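PDB 6LQF: AT-rich interactive domain-containing protein 4 from Arabidopsis thaliana, which binds DNA through its ARID domain and, in the same ARID-PHD cassette, a methylated histone H3 tail peptide, probably to regulate transcription. Local coordinates for residues 59-73 and 85-99. Residues are numbered along the deposited sequence; the frame is centred on the assembly and turned at random.
Sequences LNSKRLDLFNLYREV and INWKGQVFSKMRNHT. With nucleotides of chain D; nucleotides of chain C.
Ile85 opens the contact by setting CD1 against CG1 of Val73. Next to it, the six-membered ring of Trp87 receives Val73 CG2, 3.5 Å from CH2, and Leu69 CD1 at its edge. The backbone N atoms of Trp87 and Lys88 donate to the phosphate of DG5 of chain D, and the indole NE1 is held by Gly82 O. One turn on, Val91 CG1 meets Leu69 CD1 at 3.6 Å. Phe92 follows, with CE1 near Leu59 CD2.

Lys94 folds back on itself, and its NZ forms a salt bridge with Glu72 OE2 (2.9 Å), approaching from above the carboxylate plane. Glu72 OE1 pairs with Arg76 and with a basic side chain of the bound peptide. Met95 bends at chi3 (63°), which brings Met95 CE against the start of helix 66-73, 3.5 Å from Asp65 O.

Asp65 is the N-cap of that helix, its OD1 accepting from Asn68 N. Arg96 N donates to the anti lone pair of Asp65 OD2 (2.9 Å), while Asn68 ND2 takes the syn one. The Arg96 guanidinium stacks on the Asp65 carboxylate, planes 10° apart, a long contact of charges alone; Arg96 NH2 makes its salt bridge with Glu26. An alanine in place of Asp65 is likely to leave Arg96 N, Asn68 N and Asn68 ND2 without their acceptor.

Asn97 ND2 donates to Leu59 O and Arg63 O, and its OD1 accepts from Asp65 N in the carbonyl plane. Asn60 ND2 grips Asn97 O (2.8 Å) and Thr99 OG1 (3.0 Å).

This is part of the helical ARID DNA-binding domain: helix 87-91 packs on helix 66-73 and its N-terminal end holds phosphates of chain D, while the 59-62 turn, tied to 96-99, holds one of chain C.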
# COMPACT_ATOMS: atom_id res chain seq x y z
N LEU A 59 -16.08 -5.42 2.46
CA LEU A 59 -15.12 -5.74 3.51
C LEU A 59 -15.56 -4.99 4.77
O LEU A 59 -15.65 -3.77 4.75
CB LEU A 59 -13.72 -5.30 3.11
CG LEU A 59 -12.66 -5.61 4.17
CD1 LEU A 59 -12.55 -7.09 4.29
CD2 LEU A 59 -11.34 -5.03 3.76
N ASN A 60 -15.78 -5.73 5.85
CA ASN A 60 -16.22 -5.19 7.13
C ASN A 60 -17.44 -4.29 6.92
O ASN A 60 -17.48 -3.18 7.43
CB ASN A 60 -15.07 -4.41 7.78
CG ASN A 60 -15.28 -4.17 9.26
OD1 ASN A 60 -16.02 -4.88 9.92
ND2 ASN A 60 -14.60 -3.14 9.81
N SER A 61 -18.41 -4.79 6.15
CA SER A 61 -19.72 -4.14 5.87
C SER A 61 -19.67 -2.86 5.08
O SER A 61 -20.68 -2.13 5.07
CB SER A 61 -20.42 -3.81 7.21
OG SER A 61 -20.60 -4.98 8.00
N LYS A 62 -18.54 -2.50 4.47
CA LYS A 62 -18.47 -1.35 3.59
C LYS A 62 -17.92 -1.78 2.24
O LYS A 62 -17.20 -2.79 2.16
CB LYS A 62 -17.62 -0.22 4.19
CG LYS A 62 -18.29 0.38 5.42
CD LYS A 62 -17.44 1.51 5.99
CE LYS A 62 -18.21 2.18 7.12
NZ LYS A 62 -17.42 3.27 7.75
N ARG A 63 -18.23 -1.04 1.18
CA ARG A 63 -17.66 -1.38 -0.14
C ARG A 63 -16.13 -1.37 -0.08
O ARG A 63 -15.55 -0.52 0.57
CB ARG A 63 -18.15 -0.38 -1.21
CG ARG A 63 -17.73 -0.80 -2.64
CD ARG A 63 -18.32 0.20 -3.69
NE ARG A 63 -19.75 0.53 -3.48
CZ ARG A 63 -20.74 -0.16 -4.05
NH1 ARG A 63 -20.51 -1.18 -4.87
NH2 ARG A 63 -21.98 0.19 -3.83
N LEU A 64 -15.48 -2.33 -0.71
CA LEU A 64 -14.02 -2.41 -0.66
C LEU A 64 -13.34 -1.14 -1.18
O LEU A 64 -13.65 -0.69 -2.29
CB LEU A 64 -13.62 -3.62 -1.49
CG LEU A 64 -12.12 -3.84 -1.59
CD1 LEU A 64 -11.56 -4.23 -0.23
CD2 LEU A 64 -11.90 -4.92 -2.63
N ASP A 65 -12.42 -0.57 -0.38
CA ASP A 65 -11.71 0.69 -0.71
C ASP A 65 -10.42 0.41 -1.49
O ASP A 65 -9.30 0.30 -0.91
CB ASP A 65 -11.41 1.44 0.60
CG ASP A 65 -10.60 2.71 0.41
OD1 ASP A 65 -10.31 3.13 -0.73
OD2 ASP A 65 -10.28 3.32 1.47
N LEU A 66 -10.55 0.27 -2.79
CA LEU A 66 -9.41 -0.13 -3.63
C LEU A 66 -8.35 0.94 -3.73
O LEU A 66 -7.15 0.63 -3.89
CB LEU A 66 -9.88 -0.47 -5.06
CG LEU A 66 -10.70 -1.71 -5.21
CD1 LEU A 66 -11.30 -1.70 -6.60
CD2 LEU A 66 -9.76 -2.91 -5.09
N PHE A 67 -8.75 2.22 -3.64
CA PHE A 67 -7.77 3.30 -3.75
C PHE A 67 -6.75 3.28 -2.63
O PHE A 67 -5.51 3.35 -2.87
CB PHE A 67 -8.54 4.62 -3.75
CG PHE A 67 -7.69 5.84 -3.96
CD1 PHE A 67 -6.81 5.94 -5.03
CD2 PHE A 67 -7.82 6.91 -3.10
CE1 PHE A 67 -6.07 7.12 -5.24
CE2 PHE A 67 -7.07 8.08 -3.33
CZ PHE A 67 -6.24 8.17 -4.41
N ASN A 68 -7.23 3.15 -1.39
CA ASN A 68 -6.26 3.16 -0.29
C ASN A 68 -5.53 1.83 -0.21
O ASN A 68 -4.35 1.83 0.15
CB ASN A 68 -6.94 3.51 1.01
CG ASN A 68 -7.24 5.00 1.07
OD1 ASN A 68 -6.29 5.81 0.94
ND2 ASN A 68 -8.50 5.38 1.16
N LEU A 69 -6.18 0.71 -0.60
CA LEU A 69 -5.49 -0.58 -0.62
C LEU A 69 -4.29 -0.46 -1.59
O LEU A 69 -3.13 -0.87 -1.27
CB LEU A 69 -6.48 -1.69 -1.09
CG LEU A 69 -5.86 -3.05 -1.46
CD1 LEU A 69 -5.13 -3.57 -0.23
CD2 LEU A 69 -6.98 -4.06 -1.86
N TYR A 70 -4.54 0.08 -2.77
CA TYR A 70 -3.49 0.23 -3.79
C TYR A 70 -2.38 1.14 -3.31
O TYR A 70 -1.22 0.77 -3.39
CB TYR A 70 -4.08 0.78 -5.08
CG TYR A 70 -3.07 0.85 -6.21
CD1 TYR A 70 -2.67 -0.33 -6.87
CD2 TYR A 70 -2.59 2.08 -6.66
CE1 TYR A 70 -1.80 -0.27 -7.92
CE2 TYR A 70 -1.69 2.15 -7.74
CZ TYR A 70 -1.34 0.97 -8.38
OH TYR A 70 -0.46 1.03 -9.46
N ARG A 71 -2.74 2.32 -2.77
CA ARG A 71 -1.70 3.30 -2.35
C ARG A 71 -0.80 2.71 -1.27
O ARG A 71 0.44 2.88 -1.32
CB ARG A 71 -2.33 4.59 -1.87
CG ARG A 71 -2.97 5.33 -3.05
CD ARG A 71 -3.31 6.75 -2.78
NE ARG A 71 -4.24 6.88 -1.68
CZ ARG A 71 -4.62 8.07 -1.20
NH1 ARG A 71 -4.13 9.19 -1.72
NH2 ARG A 71 -5.49 8.13 -0.20
N GLU A 72 -1.40 1.98 -0.32
CA GLU A 72 -0.59 1.47 0.77
C GLU A 72 0.36 0.37 0.30
O GLU A 72 1.50 0.23 0.80
CB GLU A 72 -1.46 0.95 1.90
CG GLU A 72 -2.23 2.06 2.63
CD GLU A 72 -1.35 3.25 3.08
OE1 GLU A 72 -0.21 3.02 3.56
OE2 GLU A 72 -1.78 4.45 2.99
N VAL A 73 -0.05 -0.42 -0.67
CA VAL A 73 0.79 -1.51 -1.14
C VAL A 73 1.88 -1.01 -2.08
O VAL A 73 3.07 -1.41 -1.90
CB VAL A 73 -0.05 -2.60 -1.85
CG1 VAL A 73 0.86 -3.63 -2.59
CG2 VAL A 73 -0.89 -3.31 -0.80
N ILE A 85 4.77 -6.79 4.03
CA ILE A 85 3.77 -5.73 4.29
C ILE A 85 2.93 -6.21 5.47
O ILE A 85 2.55 -7.39 5.51
CB ILE A 85 2.92 -5.46 3.03
CG1 ILE A 85 3.78 -4.77 1.98
CG2 ILE A 85 1.62 -4.65 3.34
CD1 ILE A 85 3.16 -4.80 0.57
N ASN A 86 2.64 -5.35 6.43
CA ASN A 86 1.70 -5.67 7.49
C ASN A 86 0.32 -5.31 6.99
O ASN A 86 -0.11 -4.16 7.03
CB ASN A 86 2.05 -4.90 8.77
CG ASN A 86 1.15 -5.23 9.94
OD1 ASN A 86 0.15 -5.94 9.78
ND2 ASN A 86 1.47 -4.72 11.15
N TRP A 87 -0.41 -6.33 6.50
CA TRP A 87 -1.69 -6.09 5.83
C TRP A 87 -2.76 -5.68 6.84
O TRP A 87 -3.42 -4.67 6.67
CB TRP A 87 -2.11 -7.37 5.06
CG TRP A 87 -1.19 -7.64 3.91
CD1 TRP A 87 -0.00 -8.32 3.97
CD2 TRP A 87 -1.36 -7.22 2.57
NE1 TRP A 87 0.61 -8.32 2.72
CE2 TRP A 87 -0.23 -7.67 1.84
CE3 TRP A 87 -2.37 -6.52 1.89
CZ2 TRP A 87 -0.10 -7.41 0.47
CZ3 TRP A 87 -2.25 -6.31 0.52
CH2 TRP A 87 -1.10 -6.76 -0.17
N LYS A 88 -2.93 -6.46 7.90
CA LYS A 88 -3.91 -6.06 8.91
C LYS A 88 -3.59 -4.75 9.61
O LYS A 88 -4.47 -3.86 9.83
CB LYS A 88 -4.08 -7.18 9.94
CG LYS A 88 -5.10 -6.85 11.01
CD LYS A 88 -5.62 -8.17 11.64
CE LYS A 88 -6.68 -7.97 12.73
NZ LYS A 88 -8.03 -7.45 12.27
N GLY A 89 -2.32 -4.58 9.97
CA GLY A 89 -1.91 -3.47 10.81
C GLY A 89 -1.53 -2.18 10.13
O GLY A 89 -1.60 -1.12 10.77
N GLN A 90 -1.11 -2.20 8.88
CA GLN A 90 -0.69 -0.98 8.19
C GLN A 90 -1.45 -0.74 6.89
O GLN A 90 -1.51 0.40 6.44
CB GLN A 90 0.81 -1.01 7.86
CG GLN A 90 1.66 -0.82 9.09
CD GLN A 90 3.15 -0.85 8.74
OE1 GLN A 90 3.56 -0.24 7.73
NE2 GLN A 90 3.95 -1.55 9.56
N VAL A 91 -2.08 -1.75 6.28
CA VAL A 91 -2.83 -1.49 5.05
C VAL A 91 -4.29 -1.27 5.41
O VAL A 91 -4.88 -0.23 5.04
CB VAL A 91 -2.72 -2.65 4.05
CG1 VAL A 91 -3.56 -2.44 2.79
CG2 VAL A 91 -1.24 -2.78 3.67
N PHE A 92 -4.85 -2.27 6.10
CA PHE A 92 -6.27 -2.20 6.51
C PHE A 92 -6.57 -0.96 7.33
O PHE A 92 -7.63 -0.37 7.17
CB PHE A 92 -6.63 -3.49 7.27
CG PHE A 92 -8.09 -3.59 7.71
CD1 PHE A 92 -9.13 -3.42 6.81
CD2 PHE A 92 -8.39 -3.92 9.02
CE1 PHE A 92 -10.47 -3.59 7.21
CE2 PHE A 92 -9.70 -4.08 9.44
CZ PHE A 92 -10.75 -3.91 8.52
N SER A 93 -5.65 -0.54 8.19
CA SER A 93 -5.86 0.63 9.05
C SER A 93 -6.04 1.94 8.30
O SER A 93 -6.54 2.92 8.88
CB SER A 93 -4.67 0.69 10.02
OG SER A 93 -3.50 0.86 9.24
N LYS A 94 -5.66 2.00 7.02
CA LYS A 94 -5.76 3.20 6.20
C LYS A 94 -6.95 3.16 5.27
O LYS A 94 -7.18 4.11 4.49
CB LYS A 94 -4.53 3.38 5.34
CG LYS A 94 -3.23 3.56 6.08
CD LYS A 94 -3.31 4.79 6.96
CE LYS A 94 -3.25 6.04 6.13
NZ LYS A 94 -1.96 6.11 5.41
N MET A 95 -7.64 2.02 5.24
CA MET A 95 -8.82 1.88 4.38
C MET A 95 -10.10 2.32 5.03
O MET A 95 -10.23 2.22 6.25
CB MET A 95 -8.98 0.43 3.96
CG MET A 95 -7.80 -0.03 3.18
SD MET A 95 -7.75 -1.81 2.78
CE MET A 95 -9.24 -1.96 1.73
N ARG A 96 -11.06 2.75 4.21
CA ARG A 96 -12.37 3.12 4.78
C ARG A 96 -13.03 1.94 5.49
O ARG A 96 -13.90 2.16 6.38
CB ARG A 96 -13.34 3.62 3.70
CG ARG A 96 -12.96 4.94 3.15
CD ARG A 96 -14.16 5.44 2.30
NE ARG A 96 -14.31 4.72 1.04
CZ ARG A 96 -13.74 5.14 -0.09
NH1 ARG A 96 -12.99 6.23 -0.08
NH2 ARG A 96 -13.90 4.47 -1.21
N ASN A 97 -12.62 0.71 5.14
CA ASN A 97 -13.22 -0.50 5.71
C ASN A 97 -12.81 -0.74 7.16
O ASN A 97 -13.43 -1.55 7.85
CB ASN A 97 -12.84 -1.69 4.84
CG ASN A 97 -13.18 -1.44 3.41
OD1 ASN A 97 -12.40 -0.88 2.66
ND2 ASN A 97 -14.41 -1.79 3.03
N HIS A 98 -11.76 -0.05 7.63
CA HIS A 98 -11.36 -0.23 9.01
C HIS A 98 -12.37 0.30 10.01
O HIS A 98 -12.94 1.39 9.80
CB HIS A 98 -10.02 0.49 9.21
CG HIS A 98 -9.54 0.47 10.62
ND1 HIS A 98 -8.91 -0.62 11.20
CD2 HIS A 98 -9.57 1.44 11.57
CE1 HIS A 98 -8.55 -0.31 12.44
NE2 HIS A 98 -8.95 0.92 12.69
N THR A 99 -12.59 -0.45 11.08
CA THR A 99 -13.24 0.08 12.28
C THR A 99 -12.36 -0.24 13.49
O THR A 99 -11.60 -1.22 13.48
CB THR A 99 -14.69 -0.49 12.48
OG1 THR A 99 -14.66 -1.93 12.50
CG2 THR A 99 -15.63 -0.03 11.37
P DG D 5 -0.76 -9.77 8.12
OP1 DG D 5 0.17 -8.95 7.35
OP2 DG D 5 -2.19 -9.27 8.29
O5' DG D 5 -0.79 -11.20 7.50
C5' DG D 5 0.47 -11.80 7.17
C4' DG D 5 0.27 -13.28 6.86
O4' DG D 5 -0.06 -13.99 8.08
C3' DG D 5 -0.82 -13.59 5.86
O3' DG D 5 -0.40 -14.75 5.06
C2' DG D 5 -1.99 -13.93 6.77
C1' DG D 5 -1.30 -14.66 7.92
N9 DG D 5 -2.01 -14.57 9.20
C8 DG D 5 -2.45 -13.44 9.82
N7 DG D 5 -3.12 -13.67 10.92
C5 DG D 5 -3.07 -15.06 11.04
C6 DG D 5 -3.58 -15.91 12.04
O6 DG D 5 -4.22 -15.59 13.06
N1 DG D 5 -3.36 -17.27 11.75
C2 DG D 5 -2.63 -17.71 10.69
N2 DG D 5 -2.49 -19.04 10.55
N3 DG D 5 -2.13 -16.92 9.76
C4 DG D 5 -2.37 -15.60 10.01
P DA C 4 -17.64 -8.71 5.74
OP1 DA C 4 -18.44 -7.55 5.86
OP2 DA C 4 -16.23 -8.59 5.46
O5' DA C 4 -17.70 -9.51 7.10
C5' DA C 4 -18.96 -9.80 7.69
C4' DA C 4 -18.80 -10.63 8.94
O4' DA C 4 -18.43 -11.98 8.60
C3' DA C 4 -17.76 -10.15 9.94
O3' DA C 4 -18.34 -10.44 11.20
C2' DA C 4 -16.58 -11.06 9.68
C1' DA C 4 -17.24 -12.35 9.28
N9 DA C 4 -16.50 -13.19 8.37
C8 DA C 4 -15.73 -12.82 7.30
N7 DA C 4 -15.28 -13.82 6.60
C5 DA C 4 -15.78 -14.93 7.25
C6 DA C 4 -15.65 -16.30 7.01
N6 DA C 4 -14.94 -16.81 6.01
N1 DA C 4 -16.28 -17.15 7.85
C2 DA C 4 -16.98 -16.64 8.86
N3 DA C 4 -17.18 -15.37 9.19
C4 DA C 4 -16.56 -14.56 8.33
P DA D 4 -0.36 -6.55 14.23
OP1 DA D 4 0.13 -5.34 13.50
OP2 DA D 4 -1.72 -6.52 14.85
O5' DA D 4 -0.37 -7.77 13.18
C5' DA D 4 0.84 -8.06 12.47
C4' DA D 4 0.71 -9.33 11.68
O4' DA D 4 0.54 -10.44 12.61
C3' DA D 4 -0.49 -9.33 10.72
O3' DA D 4 -0.06 -9.98 9.54
C2' DA D 4 -1.46 -10.22 11.47
C1' DA D 4 -0.50 -11.25 12.08
N9 DA D 4 -1.04 -12.03 13.16
C8 DA D 4 -1.78 -11.63 14.22
N7 DA D 4 -2.11 -12.63 15.04
C5 DA D 4 -1.54 -13.73 14.45
C6 DA D 4 -1.51 -15.11 14.81
N6 DA D 4 -2.16 -15.61 15.87
N1 DA D 4 -0.89 -15.95 13.98
C2 DA D 4 -0.24 -15.47 12.92
N3 DA D 4 -0.16 -14.20 12.50
C4 DA D 4 -0.83 -13.38 13.33
O HOH W 1 -15.42 1.47 8.67
O HOH W 2 -15.47 2.12 0.88
O HOH W 3 0.03 2.57 6.77